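Local coordinates for protein polyketide synthase PksR (Bacillus subtilis, PDB 4U3V) that takes part in bacillaene biosynthesis as a multidomain polyketide synthase, of which this piece is the double-hotdog enoyl-isomerase domain, built on the dehydratase fold, at residues Glu64-Leu69 with Ile236-Gln241; Ser79-Ile84 with Phe231-Ile236. All blocks are in the same frame, centred on the assembly; numbering follows the deposited sequence.

Contact 1: residues Glu64-Leu69 with Ile236-Gln241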
loop_
_atom_site.group_PDB
_atom_site.type_symbol
_atom_site.label_atom_id
_atom_site.label_comp_id
_atom_site.label_asym_id
_atom_site.label_seq_id
_atom_site.Cartn_x
_atom_site.Cartn_y
_atom_site.Cartn_z
ATOM N N GLU A 64 1.688 7.901 -9.283
ATOM C CA GLU A 64 1.911 9.273 -9.729
ATOM C C GLU A 64 2.817 9.359 -10.949
ATOM O O GLU A 64 2.575 10.200 -11.826
ATOM C CB GLU A 64 2.485 10.141 -8.607
ATOM C CG GLU A 64 1.522 10.337 -7.461
ATOM C CD GLU A 64 0.189 10.894 -7.912
ATOM O OE1 GLU A 64 0.182 11.717 -8.856
ATOM O OE2 GLU A 64 -0.859 10.447 -7.397
ATOM N N ALA A 65 3.891 8.575 -10.958
ATOM C CA ALA A 65 4.853 8.592 -12.045
ATOM C C ALA A 65 4.174 8.106 -13.314
ATOM O O ALA A 65 4.372 8.691 -14.378
ATOM C CB ALA A 65 6.065 7.755 -11.744
ATOM N N PHE A 66 3.322 7.087 -13.189
ATOM C CA PHE A 66 2.475 6.710 -14.344
ATOM C C PHE A 66 1.606 7.841 -14.933
ATOM O O PHE A 66 1.593 8.040 -16.154
ATOM C CB PHE A 66 1.598 5.488 -14.004
ATOM C CG PHE A 66 0.555 5.190 -15.057
ATOM C CD1 PHE A 66 0.881 4.396 -16.151
ATOM C CD2 PHE A 66 -0.702 5.784 -15.000
ATOM C CE1 PHE A 66 -0.063 4.128 -17.119
ATOM C CE2 PHE A 66 -1.653 5.532 -15.984
ATOM C CZ PHE A 66 -1.307 4.717 -17.052
ATOM N N PHE A 67 0.804 8.493 -14.092
ATOM C CA PHE A 67 -0.096 9.560 -14.539
ATOM C C PHE A 67 0.639 10.772 -15.096
ATOM O O PHE A 67 0.148 11.426 -16.027
ATOM C CB PHE A 67 -1.046 9.958 -13.433
ATOM C CG PHE A 67 -2.148 8.960 -13.199
ATOM C CD1 PHE A 67 -2.816 8.377 -14.277
ATOM C CD2 PHE A 67 -2.511 8.595 -11.917
ATOM C CE1 PHE A 67 -3.844 7.473 -14.066
ATOM C CE2 PHE A 67 -3.552 7.700 -11.700
ATOM C CZ PHE A 67 -4.214 7.135 -12.773
ATOM N N ASN A 68 1.860 10.988 -14.607
ATOM C CA ASN A 68 2.755 12.037 -15.120
ATOM C C ASN A 68 3.260 11.735 -16.525
ATOM O O ASN A 68 3.399 12.644 -17.356
ATOM C CB ASN A 68 3.961 12.199 -14.177
ATOM C CG ASN A 68 4.712 13.495 -14.402
ATOM O OD1 ASN A 68 4.185 14.578 -14.145
ATOM N ND2 ASN A 68 5.956 13.386 -14.833
ATOM N N LEU A 69 3.532 10.455 -16.777
ATOM C CA LEU A 69 3.980 9.951 -18.071
ATOM C C LEU A 69 2.819 9.827 -19.075
ATOM O O LEU A 69 2.960 10.152 -20.259
ATOM C CB LEU A 69 4.629 8.587 -17.863
ATOM C CG LEU A 69 5.863 8.142 -18.641
ATOM C CD1 LEU A 69 6.672 9.336 -19.123
ATOM C CD2 LEU A 69 6.699 7.222 -17.763
ATOM N N ILE A 236 -0.811 -3.839 -9.619
ATOM C CA ILE A 236 -1.861 -2.964 -9.168
ATOM C C ILE A 236 -2.609 -2.483 -10.389
ATOM O O ILE A 236 -1.974 -2.092 -11.362
ATOM C CB ILE A 236 -1.281 -1.715 -8.449
ATOM C CG1 ILE A 236 -0.196 -2.151 -7.450
ATOM C CG2 ILE A 236 -2.420 -0.881 -7.849
ATOM C CD1 ILE A 236 0.426 -0.997 -6.662
ATOM N N GLN A 237 -3.931 -2.540 -10.354
ATOM C CA GLN A 237 -4.746 -1.931 -11.421
ATOM C C GLN A 237 -5.547 -0.806 -10.855
ATOM O O GLN A 237 -6.307 -1.000 -9.922
ATOM C CB GLN A 237 -5.736 -2.965 -12.016
ATOM C CG GLN A 237 -5.113 -4.297 -12.399
ATOM C CD GLN A 237 -6.137 -5.239 -13.025
ATOM O OE1 GLN A 237 -7.336 -5.138 -12.754
ATOM N NE2 GLN A 237 -5.664 -6.191 -13.803
ATOM N N PHE A 238 -5.419 0.388 -11.440
ATOM C CA PHE A 238 -5.955 1.564 -10.803
ATOM C C PHE A 238 -6.535 2.546 -11.839
ATOM O O PHE A 238 -6.221 2.444 -13.019
ATOM C CB PHE A 238 -4.819 2.263 -10.007
ATOM C CG PHE A 238 -3.624 2.584 -10.840
ATOM C CD1 PHE A 238 -3.579 3.802 -11.527
ATOM C CD2 PHE A 238 -2.595 1.658 -11.044
ATOM C CE1 PHE A 238 -2.522 4.073 -12.366
ATOM C CE2 PHE A 238 -1.502 1.958 -11.844
ATOM C CZ PHE A 238 -1.510 3.158 -12.565
ATOM N N THR A 239 -7.356 3.469 -11.352
ATOM C CA THR A 239 -7.857 4.634 -12.132
ATOM C C THR A 239 -7.497 5.976 -11.501
ATOM O O THR A 239 -6.977 6.033 -10.377
ATOM C CB THR A 239 -9.384 4.607 -12.286
ATOM O OG1 THR A 239 -10.015 5.134 -11.109
ATOM C CG2 THR A 239 -9.867 3.180 -12.523
ATOM N N LYS A 240 -7.820 7.054 -12.224
ATOM C CA LYS A 240 -7.547 8.415 -11.781
ATOM C C LYS A 240 -8.616 8.921 -10.826
ATOM O O LYS A 240 -8.426 9.954 -10.201
ATOM C CB LYS A 240 -7.474 9.353 -12.988
ATOM C CG LYS A 240 -6.115 9.431 -13.656
ATOM C CD LYS A 240 -6.030 10.605 -14.629
ATOM C CE LYS A 240 -5.635 11.895 -13.923
ATOM N NZ LYS A 240 -4.189 11.923 -13.567
ATOM N N GLN A 241 -9.767 8.255 -10.759
ATOM C CA GLN A 241 -10.822 8.693 -9.847
ATOM C C GLN A 241 -10.484 8.390 -8.394
ATOM O O GLN A 241 -10.416 7.227 -7.986
ATOM C CB GLN A 241 -12.183 8.098 -10.221
ATOM C CG GLN A 241 -13.344 8.692 -9.431
ATOM C CD GLN A 241 -13.408 10.213 -9.512
ATOM O OE1 GLN A 241 -13.854 10.778 -10.513
ATOM N NE2 GLN A 241 -12.994 10.883 -8.437
#
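Phe238, near the end of strand 236-239, drives the edge of its ring against both phenylalanines of helix 64-69. Its CG lies between the backbone N and the carbonyl carbon (chi1 55°), and this swings the ring out toward the helix. The leading atom is CE1, which comes to 3.6 Å from Phe66 CD2 and 3.5 Å from Phe67 CZ. Both pairs are offset edge-to-face. The planes of Phe66 and Phe238 meet at 84°, and those of Phe67 and Phe238 at 90°. In each, Phe238 supplies the edge and the helix residue the face. One residue on, the backbone carbon C of Thr239 sits at the rim of the Phe67 ring, 3.7 Å from CZ, while Thr239 OG1 accepts a bond from Gln241 N in an ST turn that bends the chain as the strand ends. Lys240 then folds back over the Phe67 face. Bends at its third and fourth torsions curl the chain inward, placing NZ 4.0 Å from the Phe67 ring centroid in a cation-pi contact; CG lies over that ring too, but its closest approach is too short to be reliable. Strand 75-83 flanks this strand, with Ile78 touching Phe238. The aromatic cluster thus packs the N-terminal hotdog's helix against the seam strand of the C-terminal hotdog, across the junction between the two halves of the double-hotdog fold.

Contact 2: residues Ser79-Ile84 with Phe231-Ile236; sequences SKLSYI and FGINDI
Tyr83 has its CG opposite the carbonyl carbon and beside the backbone N, which lays the phenol over the backbone of Gly232. CG1 of Ile233 is likewise anti to its carbonyl carbon, and the extended chain carries CG1 and CD1 to the end of that phenol. Gly232 CA stands over the middle of the ring, 3.8 Å from the Tyr83 centroid, a CH-pi contact on its face, and Tyr83 OH lies 3.6 Å from Ile233 CD1. Backbone bonds hold this pairing: Tyr83 N donates to Phe231 O, and Leu81 with Ile233 forms a reciprocal hydrogen-bonded antiparallel pair. Segments 79-83 and 231-233 run at 159° as antiparallel neighbours, one from each hotdog, and so form the seam at which the two sheets run on into each other, the hallmark of a double hotdog. Leu81 O is gripped by Ile233 N at 2.9 Å and by a water at the same distance, which also donates to Asn234 OD1; Gly232 CA adds a CA-H...O contact with Leu81 O at 3.1 Å. Past Ile233 the pairing bends. Asn234 and Asp235 share Ser279 on the neighbouring strand in a classic beta bulge, and Lys80 takes a left-handed helical conformation opposite it. The Lys80 N to Asn234 O bond, 2.9 Å long, is nearly straight at the hydrogen (171°), although the donor stands 47° out of the carbonyl plane. Leu81 CD2 approaches Ile236 CD1 at 4.4 Å.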
loop_
_atom_site.group_PDB
_atom_site.type_symbol
_atom_site.label_atom_id
_atom_site.label_comp_id
_atom_site.label_asym_id
_atom_site.label_seq_id
_atom_site.Cartn_x
_atom_site.Cartn_y
_atom_site.Cartn_z
ATOM N N SER A 79 3.380 -2.993 -12.252
ATOM C CA SER A 79 3.746 -4.423 -12.178
ATOM C C SER A 79 5.070 -4.604 -11.483
ATOM O O SER A 79 5.970 -3.763 -11.614
ATOM C CB SER A 79 3.841 -5.028 -13.591
ATOM O OG SER A 79 2.724 -4.655 -14.380
ATOM N N LYS A 80 5.228 -5.742 -10.797
ATOM C CA LYS A 80 6.505 -6.201 -10.277
ATOM C C LYS A 80 7.171 -5.168 -9.361
ATOM O O LYS A 80 8.380 -4.920 -9.427
ATOM C CB LYS A 80 7.462 -6.644 -11.391
ATOM C CG LYS A 80 6.779 -7.553 -12.395
ATOM C CD LYS A 80 7.781 -8.336 -13.221
ATOM C CE LYS A 80 7.051 -9.354 -14.093
ATOM N NZ LYS A 80 7.948 -9.891 -15.160
ATOM N N LEU A 81 6.350 -4.562 -8.513
ATOM C CA LEU A 81 6.858 -3.556 -7.558
ATOM C C LEU A 81 7.539 -4.283 -6.400
ATOM O O LEU A 81 6.945 -5.149 -5.710
ATOM C CB LEU A 81 5.681 -2.721 -7.054
ATOM C CG LEU A 81 6.003 -1.627 -6.043
ATOM C CD1 LEU A 81 6.904 -0.575 -6.704
ATOM C CD2 LEU A 81 4.680 -1.029 -5.517
ATOM N N SER A 82 8.809 -3.995 -6.228
ATOM C CA SER A 82 9.642 -4.681 -5.264
ATOM C C SER A 82 10.300 -3.644 -4.351
ATOM O O SER A 82 10.732 -2.607 -4.838
ATOM C CB SER A 82 10.698 -5.470 -6.051
ATOM O OG SER A 82 11.757 -5.839 -5.233
ATOM N N TYR A 83 10.306 -3.894 -3.037
ATOM C CA TYR A 83 10.839 -2.951 -2.044
ATOM C C TYR A 83 12.281 -3.347 -1.797
ATOM O O TYR A 83 12.571 -4.492 -1.416
ATOM C CB TYR A 83 10.050 -2.986 -0.709
ATOM C CG TYR A 83 8.553 -2.708 -0.880
ATOM C CD1 TYR A 83 8.071 -2.026 -2.001
ATOM C CD2 TYR A 83 7.630 -3.178 0.048
ATOM C CE1 TYR A 83 6.705 -1.819 -2.202
ATOM C CE2 TYR A 83 6.275 -2.926 -0.110
ATOM C CZ TYR A 83 5.808 -2.333 -1.256
ATOM O OH TYR A 83 4.456 -2.127 -1.411
ATOM N N ILE A 84 13.191 -2.430 -2.089
ATOM C CA ILE A 84 14.609 -2.755 -2.122
ATOM C C ILE A 84 15.250 -2.572 -0.751
ATOM O O ILE A 84 15.993 -3.438 -0.254
ATOM C CB ILE A 84 15.322 -1.895 -3.202
ATOM C CG1 ILE A 84 14.810 -2.289 -4.569
ATOM C CG2 ILE A 84 16.840 -2.089 -3.125
ATOM C CD1 ILE A 84 14.668 -3.785 -4.750
ATOM N N PHE A 231 6.952 -6.849 1.165
ATOM C CA PHE A 231 8.086 -7.164 0.288
ATOM C C PHE A 231 7.840 -6.530 -1.104
ATOM O O PHE A 231 8.765 -6.150 -1.823
ATOM C CB PHE A 231 8.131 -8.696 0.175
ATOM C CG PHE A 231 9.245 -9.227 -0.682
ATOM C CD1 PHE A 231 10.485 -9.536 -0.121
ATOM C CD2 PHE A 231 9.018 -9.538 -2.019
ATOM C CE1 PHE A 231 11.499 -10.084 -0.896
ATOM C CE2 PHE A 231 10.037 -10.066 -2.805
ATOM C CZ PHE A 231 11.279 -10.337 -2.242
ATOM N N GLY A 232 6.582 -6.385 -1.482
ATOM C CA GLY A 232 6.250 -5.741 -2.733
ATOM C C GLY A 232 4.896 -6.223 -3.192
ATOM O O GLY A 232 4.147 -6.801 -2.386
ATOM N N ILE A 233 4.493 -5.769 -4.374
ATOM C CA ILE A 233 3.160 -6.015 -4.942
ATOM C C ILE A 233 3.320 -6.425 -6.419
ATOM O O ILE A 233 3.849 -5.672 -7.227
ATOM C CB ILE A 233 2.254 -4.761 -4.828
ATOM C CG1 ILE A 233 2.270 -4.219 -3.390
ATOM C CG2 ILE A 233 0.846 -5.069 -5.378
ATOM C CD1 ILE A 233 1.468 -2.930 -3.206
ATOM N N ASN A 234 2.843 -7.609 -6.792
ATOM C CA ASN A 234 3.008 -8.095 -8.179
ATOM C C ASN A 234 2.255 -7.303 -9.261
ATOM O O ASN A 234 2.762 -7.129 -10.391
ATOM C CB ASN A 234 2.627 -9.584 -8.271
ATOM C CG ASN A 234 3.625 -10.496 -7.573
ATOM O OD1 ASN A 234 4.758 -10.109 -7.299
ATOM N ND2 ASN A 234 3.207 -11.733 -7.309
ATOM N N ASP A 235 1.081 -6.785 -8.908
ATOM C CA ASP A 235 0.257 -6.012 -9.835
ATOM C C ASP A 235 -0.677 -5.062 -9.103
ATOM O O ASP A 235 -1.371 -5.442 -8.145
ATOM C CB ASP A 235 -0.524 -6.940 -10.774
ATOM C CG ASP A 235 -1.070 -6.213 -12.006
ATOM O OD1 ASP A 235 -0.267 -5.746 -12.850
ATOM O OD2 ASP A 235 -2.309 -6.113 -12.134
ATOM N N ILE A 236 -0.811 -3.839 -9.619
ATOM C CA ILE A 236 -1.861 -2.964 -9.168
ATOM C C ILE A 236 -2.609 -2.483 -10.389
ATOM O O ILE A 236 -1.974 -2.092 -11.362
ATOM C CB ILE A 236 -1.281 -1.715 -8.449
ATOM C CG1 ILE A 236 -0.196 -2.151 -7.450
ATOM C CG2 ILE A 236 -2.420 -0.881 -7.849
ATOM C CD1 ILE A 236 0.426 -0.997 -6.662
HETATM O O HOH W 1 6.436 -7.822 -6.586
#

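From the N terminus, the first of the contacting elements is helix 56-69, and strand 75-83 follows it directly, both in the N-terminal hotdog. The chain then completes that hotdog and builds part of the C-terminal one before strand 230-239 returns beside them. Contact 2 closes a loop with 146 residues between its segments; contact 1, starting earlier and ending later, encloses it with 166 residues between. The loops are therefore nested rather than crossed. Their centres lie about 15 Å apart, and their segments overlap at Ile236, which takes part in contact 2 alone. The earlier half of strand 230-239 pairs with strand 79-83, and its end meets helix 64-69. One C-terminal strand is thereby tied to both the sheet and the helix of the N-terminal hotdog.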